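Local coordinates for protein homoserine dehydrogenase (Staphylococcus aureus M1064, PDB 4PG7) that probably catalyses the NAD(P)-dependent interconversion of L-homoserine and L-aspartate semialdehyde in the aspartic acid pathway, and carries a C-terminal ACT domain, at residues V130-L135 against L146-S151; L253-V258 against K439-E444; E392-A397 against H433-D438. All coordinates share one frame; numbering follows the deposited sequence.

Interaction 1: residues V130-L135 against L146-S151; sequences VHLKLL and LKFEAS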
loop_
_atom_site.group_PDB
_atom_site.type_symbol
_atom_site.label_atom_id
_atom_site.label_comp_id
_atom_site.label_asym_id
_atom_site.label_seq_id
_atom_site.Cartn_x
_atom_site.Cartn_y
_atom_site.Cartn_z
ATOM N N VAL A 130 -1.529 -14.929 19.752
ATOM C CA VAL A 130 -1.115 -15.485 21.045
ATOM C C VAL A 130 0.331 -15.984 20.953
ATOM O O VAL A 130 1.170 -15.692 21.817
ATOM C CB VAL A 130 -2.046 -16.640 21.495
ATOM C CG1 VAL A 130 -1.476 -17.375 22.709
ATOM C CG2 VAL A 130 -3.427 -16.102 21.856
ATOM N N HIS A 131 0.616 -16.678 19.860
ATOM C CA HIS A 131 1.916 -17.271 19.646
ATOM C C HIS A 131 2.994 -16.222 19.388
ATOM O O HIS A 131 4.083 -16.295 19.969
ATOM C CB HIS A 131 1.811 -18.300 18.509
ATOM C CG HIS A 131 0.742 -19.321 18.753
ATOM N ND1 HIS A 131 -0.389 -19.431 17.971
ATOM C CD2 HIS A 131 0.588 -20.215 19.756
ATOM C CE1 HIS A 131 -1.170 -20.383 18.448
ATOM N NE2 HIS A 131 -0.602 -20.869 19.537
ATOM N N LEU A 132 2.706 -15.265 18.514
ATOM C CA LEU A 132 3.676 -14.229 18.171
ATOM C C LEU A 132 4.025 -13.369 19.379
ATOM O O LEU A 132 5.169 -12.935 19.529
ATOM C CB LEU A 132 3.160 -13.332 17.049
ATOM C CG LEU A 132 2.942 -14.007 15.691
ATOM C CD1 LEU A 132 2.246 -13.036 14.737
ATOM C CD2 LEU A 132 4.253 -14.523 15.100
ATOM N N LYS A 133 3.032 -13.132 20.226
ATOM C CA LYS A 133 3.209 -12.330 21.418
ATOM C C LYS A 133 4.195 -13.004 22.364
ATOM O O LYS A 133 5.191 -12.392 22.766
ATOM C CB LYS A 133 1.862 -12.126 22.108
ATOM C CG LYS A 133 1.928 -11.531 23.497
ATOM C CD LYS A 133 2.636 -10.190 23.514
ATOM C CE LYS A 133 2.347 -9.438 24.812
ATOM N NZ LYS A 133 3.357 -8.370 25.062
ATOM N N LEU A 134 3.905 -14.254 22.715
ATOM C CA LEU A 134 4.735 -14.988 23.660
ATOM C C LEU A 134 6.151 -15.195 23.107
ATOM O O LEU A 134 7.108 -15.159 23.868
ATOM C CB LEU A 134 4.068 -16.314 24.082
ATOM C CG LEU A 134 4.173 -17.577 23.216
ATOM C CD1 LEU A 134 5.468 -18.372 23.457
ATOM C CD2 LEU A 134 2.980 -18.465 23.504
ATOM N N LEU A 135 6.292 -15.397 21.796
ATOM C CA LEU A 135 7.618 -15.544 21.203
ATOM C C LEU A 135 8.389 -14.220 21.171
ATOM O O LEU A 135 9.594 -14.191 21.465
ATOM C CB LEU A 135 7.551 -16.188 19.799
ATOM C CG LEU A 135 7.090 -17.650 19.791
ATOM C CD1 LEU A 135 6.737 -18.122 18.394
ATOM C CD2 LEU A 135 8.163 -18.555 20.396
ATOM N N LEU A 146 13.381 -12.183 17.031
ATOM C CA LEU A 146 12.351 -13.037 16.464
ATOM C C LEU A 146 11.839 -12.302 15.243
ATOM O O LEU A 146 11.361 -11.180 15.371
ATOM C CB LEU A 146 11.206 -13.254 17.448
ATOM C CG LEU A 146 10.071 -14.077 16.829
ATOM C CD1 LEU A 146 10.440 -15.557 16.777
ATOM C CD2 LEU A 146 8.780 -13.870 17.595
ATOM N N LYS A 147 11.965 -12.921 14.074
ATOM C CA LYS A 147 11.513 -12.332 12.820
ATOM C C LYS A 147 10.435 -13.214 12.205
ATOM O O LYS A 147 10.659 -14.405 11.962
ATOM C CB LYS A 147 12.668 -12.215 11.845
ATOM C CG LYS A 147 13.840 -11.409 12.357
ATOM C CD LYS A 147 13.611 -9.916 12.192
ATOM C CE LYS A 147 14.638 -9.139 12.997
ATOM N NZ LYS A 147 14.839 -7.750 12.499
ATOM N N PHE A 148 9.265 -12.637 11.951
ATOM C CA PHE A 148 8.154 -13.403 11.385
ATOM C C PHE A 148 7.552 -12.807 10.115
ATOM O O PHE A 148 6.468 -13.220 9.702
ATOM C CB PHE A 148 7.079 -13.640 12.449
ATOM C CG PHE A 148 6.566 -12.379 13.105
ATOM C CD1 PHE A 148 5.480 -11.677 12.574
ATOM C CD2 PHE A 148 7.142 -11.910 14.276
ATOM C CE1 PHE A 148 4.994 -10.519 13.197
ATOM C CE2 PHE A 148 6.663 -10.764 14.901
ATOM C CZ PHE A 148 5.592 -10.071 14.361
ATOM N N GLU A 149 8.266 -11.868 9.485
ATOM C CA GLU A 149 7.849 -11.257 8.208
ATOM C C GLU A 149 7.328 -12.285 7.202
ATOM O O GLU A 149 6.276 -12.089 6.603
ATOM C CB GLU A 149 9.008 -10.468 7.570
ATOM N N ALA A 150 8.058 -13.381 7.025
ATOM C CA ALA A 150 7.670 -14.406 6.062
ATOM C C ALA A 150 6.359 -15.090 6.453
ATOM O O ALA A 150 5.643 -15.598 5.598
ATOM C CB ALA A 150 8.779 -15.437 5.905
ATOM N N SER A 151 6.050 -15.092 7.745
ATOM C CA SER A 151 4.815 -15.679 8.252
ATOM C C SER A 151 3.541 -14.933 7.789
ATOM O O SER A 151 2.447 -15.499 7.838
ATOM C CB SER A 151 4.882 -15.750 9.788
ATOM O OG SER A 151 4.365 -16.961 10.269
#
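Leu132 and Leu135, one turn apart on helix 129-141, lie opposite Phe148 and Leu146 of the chain that follows, with the CA atoms of Leu132 and Phe148 8.2 Å apart and those of Leu135 and Leu146 7.2 Å apart. Strand 119-122, this helix and strand 146-147 form a beta-alpha-beta unit at the edge of the parallel sheet in the NAD-binding domain, consistent with a Rossmann-type fold. The contact is wholly apolar. Phe148 holds CG between its backbone N and carbonyl carbon (chi1 55°), which swings the ring across to the helix. Leu132 rides over one face of that ring: CD2 stands 4.0 Å from the ring centroid, 22° off the normal, in a CH-pi contact displaced toward the rim. The other branch, CD1, reaches the ring at CE1, so both methyls of Leu132 share the phenyl group. Beyond the segments, Ile228 and Tyr231 of helix 220-234 also touch Leu132, while Leu110 and Leu114 of helix 106-115 meet Leu135. Leu146, with CG anti to N (chi1 176°), extends its CD2 branch toward the helix backbone. That methyl is wedged tightly against Leu135, 3.4 Å from its CB and 3.6 Å from its carbonyl C.

Interaction 2: residues L253-V258 against K439-E444; sequences LTDINV and KVYPVE. With LYS (lysine), chain K.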
loop_
_atom_site.group_PDB
_atom_site.type_symbol
_atom_site.label_atom_id
_atom_site.label_comp_id
_atom_site.label_asym_id
_atom_site.label_seq_id
_atom_site.Cartn_x
_atom_site.Cartn_y
_atom_site.Cartn_z
ATOM N N LEU A 253 -26.057 -15.490 -6.732
ATOM C CA LEU A 253 -26.069 -14.550 -7.822
ATOM C C LEU A 253 -27.155 -13.499 -7.628
ATOM O O LEU A 253 -26.962 -12.326 -7.963
ATOM C CB LEU A 253 -26.210 -15.321 -9.136
ATOM C CG LEU A 253 -26.007 -14.549 -10.420
ATOM C CD1 LEU A 253 -24.650 -13.878 -10.441
ATOM C CD2 LEU A 253 -26.197 -15.506 -11.603
ATOM N N THR A 254 -28.272 -13.893 -7.027
ATOM C CA THR A 254 -29.303 -12.945 -6.690
ATOM C C THR A 254 -28.781 -11.880 -5.714
ATOM O O THR A 254 -29.087 -10.701 -5.871
ATOM C CB THR A 254 -30.534 -13.668 -6.125
ATOM O OG1 THR A 254 -30.980 -14.633 -7.090
ATOM C CG2 THR A 254 -31.640 -12.713 -5.840
ATOM N N ASP A 255 -28.006 -12.284 -4.710
ATOM C CA ASP A 255 -27.442 -11.314 -3.752
ATOM C C ASP A 255 -26.583 -10.335 -4.505
ATOM O O ASP A 255 -26.703 -9.149 -4.325
ATOM C CB ASP A 255 -26.604 -11.983 -2.671
ATOM C CG ASP A 255 -27.424 -12.854 -1.761
ATOM O OD1 ASP A 255 -28.444 -12.376 -1.236
ATOM O OD2 ASP A 255 -27.052 -14.026 -1.568
ATOM N N ILE A 256 -25.728 -10.862 -5.372
ATOM C CA ILE A 256 -24.834 -10.057 -6.156
ATOM C C ILE A 256 -25.561 -9.071 -7.064
ATOM O O ILE A 256 -25.188 -7.896 -7.138
ATOM C CB ILE A 256 -23.882 -10.955 -6.967
ATOM C CG1 ILE A 256 -22.835 -11.511 -6.017
ATOM C CG2 ILE A 256 -23.223 -10.171 -8.091
ATOM C CD1 ILE A 256 -22.013 -12.619 -6.586
ATOM N N ASN A 257 -26.590 -9.537 -7.762
ATOM C CA ASN A 257 -27.325 -8.673 -8.700
ATOM C C ASN A 257 -28.222 -7.631 -8.011
ATOM O O ASN A 257 -28.346 -6.491 -8.485
ATOM C CB ASN A 257 -28.100 -9.523 -9.708
ATOM C CG ASN A 257 -27.168 -10.262 -10.664
ATOM O OD1 ASN A 257 -26.027 -9.871 -10.839
ATOM N ND2 ASN A 257 -27.644 -11.331 -11.264
ATOM N N VAL A 258 -28.806 -8.005 -6.880
ATOM C CA VAL A 258 -29.566 -7.053 -6.099
ATOM C C VAL A 258 -28.610 -5.996 -5.489
ATOM O O VAL A 258 -28.855 -4.792 -5.558
ATOM C CB VAL A 258 -30.359 -7.770 -4.997
ATOM C CG1 VAL A 258 -31.017 -6.773 -4.062
ATOM C CG2 VAL A 258 -31.424 -8.667 -5.604
ATOM N N LYS A 439 -31.283 -13.443 5.580
ATOM C CA LYS A 439 -29.985 -13.124 6.092
ATOM C C LYS A 439 -29.735 -11.630 6.094
ATOM O O LYS A 439 -30.479 -10.857 5.490
ATOM C CB LYS A 439 -28.933 -13.791 5.235
ATOM C CG LYS A 439 -28.937 -13.326 3.803
ATOM C CD LYS A 439 -28.251 -14.374 2.944
ATOM C CE LYS A 439 -28.307 -14.023 1.474
ATOM N NZ LYS A 439 -27.745 -15.162 0.688
ATOM N N VAL A 440 -28.655 -11.268 6.760
ATOM C CA VAL A 440 -28.241 -9.889 6.906
ATOM C C VAL A 440 -26.758 -9.859 6.633
ATOM O O VAL A 440 -25.993 -10.632 7.219
ATOM C CB VAL A 440 -28.531 -9.355 8.334
ATOM C CG1 VAL A 440 -28.016 -7.934 8.508
ATOM C CG2 VAL A 440 -30.019 -9.393 8.636
ATOM N N TYR A 441 -26.352 -8.969 5.736
ATOM C CA TYR A 441 -24.937 -8.700 5.500
ATOM C C TYR A 441 -24.644 -7.256 5.918
ATOM O O TYR A 441 -25.477 -6.376 5.709
ATOM C CB TYR A 441 -24.592 -8.843 4.035
ATOM C CG TYR A 441 -24.740 -10.202 3.407
ATOM C CD1 TYR A 441 -24.708 -11.367 4.148
ATOM C CD2 TYR A 441 -24.829 -10.321 2.027
ATOM C CE1 TYR A 441 -24.823 -12.608 3.539
ATOM C CE2 TYR A 441 -24.933 -11.561 1.413
ATOM C CZ TYR A 441 -24.910 -12.693 2.166
ATOM O OH TYR A 441 -24.994 -13.926 1.537
ATOM N N PRO A 442 -23.456 -7.001 6.485
ATOM C CA PRO A 442 -23.065 -5.605 6.710
ATOM C C PRO A 442 -22.849 -4.886 5.398
ATOM O O PRO A 442 -22.614 -5.523 4.366
ATOM C CB PRO A 442 -21.734 -5.699 7.489
ATOM C CG PRO A 442 -21.265 -7.078 7.303
ATOM C CD PRO A 442 -22.438 -7.953 6.950
ATOM N N VAL A 443 -22.954 -3.564 5.450
ATOM C CA VAL A 443 -22.753 -2.701 4.301
ATOM C C VAL A 443 -21.704 -1.688 4.683
ATOM O O VAL A 443 -21.820 -1.039 5.739
ATOM C CB VAL A 443 -24.053 -1.985 3.887
ATOM C CG1 VAL A 443 -23.807 -1.039 2.737
ATOM C CG2 VAL A 443 -25.141 -2.995 3.538
ATOM N N GLU A 444 -20.666 -1.577 3.854
ATOM C CA GLU A 444 -19.560 -0.654 4.094
ATOM C C GLU A 444 -19.370 0.318 2.942
ATOM O O GLU A 444 -19.873 0.116 1.824
ATOM C CB GLU A 444 -18.254 -1.409 4.299
ATOM C CG GLU A 444 -18.156 -2.144 5.622
ATOM C CD GLU A 444 -17.934 -1.237 6.826
ATOM O OE1 GLU A 444 -17.855 -0.008 6.669
ATOM O OE2 GLU A 444 -17.847 -1.781 7.942
HETATM N N LYS K . -29.325 -19.401 -0.411
HETATM C CA LYS K . -29.013 -19.457 1.057
HETATM C C LYS K . -30.183 -19.003 1.924
HETATM O O LYS K . -29.985 -18.504 3.048
HETATM C CB LYS K . -27.784 -18.601 1.371
HETATM C CG LYS K . -27.183 -18.865 2.736
HETATM C CD LYS K . -26.976 -17.591 3.539
HETATM C CE LYS K . -26.511 -17.941 4.935
HETATM N NZ LYS K . -26.294 -16.750 5.799
HETATM O OXT LYS K . -31.346 -19.150 1.517
#
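Asp255 and Lys439 approach head-on, the carboxylate from the first turn of helix 253-262 and the long amine from strand 436-444. Lys439 is extended beyond CG, which carries NZ to within 2.6 Å of Asp255 OD2 in a hydrogen-bonded salt bridge. The amine arrives on the syn side of OD2, 24° out of the carboxylate plane, and Lys439 CE lies 3.2 Å from Asp255 OD1. Tyr441, two residues along the strand, runs beside Lys439 and puts its hydroxyl next to the same amine; Lys439 NZ donates to Tyr441 OH at 3.1 Å. The phenol stays more distant from the acid, with 3.7 Å between Tyr441 OH and Asp255 OD2. Each oxygen of Asp255 has a further partner: OD1 takes Tyr410 OH, and OD2 also takes the backbone N of Thr252, the residue before the helix. The lysine ligand lies along the aliphatic part of Lys439, its CD 3.5 Å from Lys439 CD. In this buried setting the positive charge of Lys439 is countered by an aspartate at a helix N-terminus, where the helix dipole and the neighbouring donors probably favour the ionised acid, while the amine ties helix to strand within the wall of the lysine pocket.

Interaction 3: residues E392-A397 against H433-D438; sequences ENELKA and HGYEVD. With LYS (lysine), chain K.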
loop_
_atom_site.group_PDB
_atom_site.type_symbol
_atom_site.label_atom_id
_atom_site.label_comp_id
_atom_site.label_asym_id
_atom_site.label_seq_id
_atom_site.Cartn_x
_atom_site.Cartn_y
_atom_site.Cartn_z
ATOM N N GLU A 392 -41.590 -1.202 2.467
ATOM C CA GLU A 392 -40.818 -0.001 2.783
ATOM C C GLU A 392 -41.482 0.850 3.875
ATOM O O GLU A 392 -40.820 1.300 4.810
ATOM C CB GLU A 392 -40.610 0.854 1.521
ATOM C CG GLU A 392 -39.723 2.069 1.738
ATOM C CD GLU A 392 -39.451 2.856 0.460
ATOM O OE1 GLU A 392 -40.336 2.915 -0.424
ATOM O OE2 GLU A 392 -38.348 3.421 0.349
ATOM N N ASN A 393 -42.789 1.067 3.746
ATOM C CA ASN A 393 -43.529 1.821 4.744
ATOM C C ASN A 393 -43.487 1.166 6.103
ATOM O O ASN A 393 -43.274 1.856 7.102
ATOM C CB ASN A 393 -45.002 1.988 4.342
ATOM C CG ASN A 393 -45.182 2.913 3.156
ATOM O OD1 ASN A 393 -44.343 3.789 2.880
ATOM N ND2 ASN A 393 -46.287 2.736 2.447
ATOM N N GLU A 394 -43.706 -0.153 6.162
ATOM C CA GLU A 394 -43.609 -0.833 7.448
ATOM C C GLU A 394 -42.217 -0.677 8.061
ATOM O O GLU A 394 -42.102 -0.440 9.266
ATOM C CB GLU A 394 -43.997 -2.316 7.423
ATOM C CG GLU A 394 -43.909 -2.887 8.838
ATOM C CD GLU A 394 -44.753 -4.124 9.073
ATOM O OE1 GLU A 394 -44.928 -4.914 8.105
ATOM O OE2 GLU A 394 -45.212 -4.315 10.234
ATOM N N LEU A 395 -41.164 -0.840 7.252
ATOM C CA LEU A 395 -39.809 -0.684 7.773
ATOM C C LEU A 395 -39.588 0.698 8.326
ATOM O O LEU A 395 -38.964 0.853 9.370
ATOM C CB LEU A 395 -38.731 -0.927 6.721
ATOM C CG LEU A 395 -38.387 -2.369 6.332
ATOM C CD1 LEU A 395 -37.275 -2.384 5.293
ATOM C CD2 LEU A 395 -37.995 -3.167 7.578
ATOM N N LYS A 396 -40.054 1.707 7.605
ATOM C CA LYS A 396 -39.949 3.096 8.079
ATOM C C LYS A 396 -40.625 3.286 9.429
ATOM O O LYS A 396 -40.088 3.959 10.298
ATOM C CB LYS A 396 -40.541 4.072 7.065
ATOM C CG LYS A 396 -39.598 4.359 5.915
ATOM C CD LYS A 396 -40.319 4.687 4.608
ATOM C CE LYS A 396 -41.114 5.980 4.623
ATOM N NZ LYS A 396 -41.292 6.448 3.212
ATOM N N ALA A 397 -41.754 2.627 9.628
ATOM C CA ALA A 397 -42.468 2.723 10.891
ATOM C C ALA A 397 -41.763 1.973 12.005
ATOM O O ALA A 397 -41.771 2.412 13.153
ATOM C CB ALA A 397 -43.881 2.188 10.736
ATOM N N HIS A 433 -41.571 -8.455 14.189
ATOM C CA HIS A 433 -42.670 -7.905 13.381
ATOM C C HIS A 433 -43.187 -8.846 12.282
ATOM O O HIS A 433 -43.910 -8.428 11.387
ATOM C CB HIS A 433 -42.272 -6.547 12.791
ATOM C CG HIS A 433 -42.430 -5.434 13.772
ATOM N ND1 HIS A 433 -43.650 -4.878 14.056
ATOM C CD2 HIS A 433 -41.553 -4.864 14.624
ATOM C CE1 HIS A 433 -43.514 -3.970 15.004
ATOM N NE2 HIS A 433 -42.248 -3.940 15.362
ATOM N N GLY A 434 -42.774 -10.102 12.339
ATOM C CA GLY A 434 -43.421 -11.135 11.555
ATOM C C GLY A 434 -42.775 -11.426 10.216
ATOM O O GLY A 434 -43.384 -12.107 9.418
ATOM N N TYR A 435 -41.590 -10.879 9.934
ATOM C CA TYR A 435 -40.897 -11.181 8.704
ATOM C C TYR A 435 -39.884 -12.283 8.874
ATOM O O TYR A 435 -39.215 -12.377 9.908
ATOM C CB TYR A 435 -40.149 -9.982 8.177
ATOM C CG TYR A 435 -41.006 -8.860 7.766
ATOM C CD1 TYR A 435 -41.465 -8.776 6.460
ATOM C CD2 TYR A 435 -41.337 -7.862 8.663
ATOM C CE1 TYR A 435 -42.240 -7.716 6.052
ATOM C CE2 TYR A 435 -42.114 -6.792 8.271
ATOM C CZ TYR A 435 -42.569 -6.719 6.965
ATOM O OH TYR A 435 -43.343 -5.656 6.555
ATOM N N GLU A 436 -39.817 -13.147 7.869
ATOM C CA GLU A 436 -38.784 -14.141 7.783
ATOM C C GLU A 436 -37.556 -13.478 7.213
ATOM O O GLU A 436 -37.563 -13.076 6.054
ATOM C CB GLU A 436 -39.217 -15.257 6.834
ATOM C CG GLU A 436 -38.199 -16.386 6.745
ATOM C CD GLU A 436 -37.956 -17.087 8.066
ATOM O OE1 GLU A 436 -38.786 -17.000 8.990
ATOM O OE2 GLU A 436 -36.926 -17.746 8.167
ATOM N N VAL A 437 -36.514 -13.370 8.018
ATOM C CA VAL A 437 -35.281 -12.780 7.578
ATOM C C VAL A 437 -34.383 -13.894 7.063
ATOM O O VAL A 437 -33.996 -14.763 7.816
ATOM C CB VAL A 437 -34.565 -12.034 8.741
ATOM C CG1 VAL A 437 -33.203 -11.525 8.294
ATOM C CG2 VAL A 437 -35.428 -10.876 9.231
ATOM N N ASP A 438 -34.047 -13.864 5.783
ATOM C CA ASP A 438 -33.185 -14.886 5.206
ATOM C C ASP A 438 -31.781 -14.667 5.727
ATOM O O ASP A 438 -31.171 -15.563 6.286
ATOM C CB ASP A 438 -33.189 -14.782 3.685
ATOM C CG ASP A 438 -32.248 -15.798 3.014
ATOM O OD1 ASP A 438 -31.970 -16.862 3.585
ATOM O OD2 ASP A 438 -31.804 -15.530 1.896
HETATM N N LYS K . -29.325 -19.401 -0.411
HETATM C CA LYS K . -29.013 -19.457 1.057
HETATM C C LYS K . -30.183 -19.003 1.924
HETATM O O LYS K . -29.985 -18.504 3.048
HETATM C CB LYS K . -27.784 -18.601 1.371
HETATM C CG LYS K . -27.183 -18.865 2.736
HETATM C CD LYS K . -26.976 -17.591 3.539
HETATM C CE LYS K . -26.511 -17.941 4.935
HETATM N NZ LYS K . -26.294 -16.750 5.799
HETATM O OXT LYS K . -31.346 -19.150 1.517
HETATM O O HOH W 1 -46.029 -5.877 12.735
HETATM O O HOH W 2 -45.827 -7.188 9.878
#
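Glu394 of helix 388-398 and Tyr435, on the segment leading into the last strand, approach from opposite directions and meet through a hydrogen bond. Glu394 is extended, with CG anti to N (chi1 -178°), and so spans the gap; Tyr435 OH donates to its OE1. The separation of 2.3 Å between Tyr435 OH and Glu394 OE1 is very short, so its exact length is doubtful. OE1 lies at the edge of the tyrosine ring, near its plane, and the carboxylate is turned 69° against the ring.

Water-mediated links use the other oxygen. Glu394 OE2 stands 4.2 Å from His433 ND1, and one water fills in between: it donates to Glu394 OE2 (3.1 Å) and is hydrogen-bonded to His433 ND1 (2.9 Å) in the imidazole plane. A second water lies within hydrogen-bonding distance of both Glu394 OE2 and His433 O (2.7 Å from the latter), with more acceptors around it than protons to give.

Packing completes the contact: the ring of Tyr435 meets Phe391 at a steep angle and touches Ile430.

At the ligand, Asp438 OD1 of the same segment lies 2.6 Å from atom O of the bound lysine.

Helix 388-398, helix 427-432 and strand 436-444 belong to a beta-alpha-beta-beta-alpha-beta run spanning 375-444, the topology of an ACT domain; the contact joins its first helix to the turn between its second helix and last strand.

Interactions 2 and 3 share strand 436-444 and adjoin in sequence, Asp438 ending one segment and Lys439 opening the next, although their centres are about 17 Å apart. These two successive residues both line the pocket of the bound lysine, together with Arg246, Gly250 and Thr252, so the ligand sits where the ACT-type region meets the 253-262 helix. Interaction 1 belongs to the NAD-binding domain, on the other side of the chain's centre: its centre is about 36 Å from that of interaction 2 and about 48 Å from that of interaction 3. Even the nearest atoms of interactions 1 and 2 are about 24 Å apart, with no touch between them.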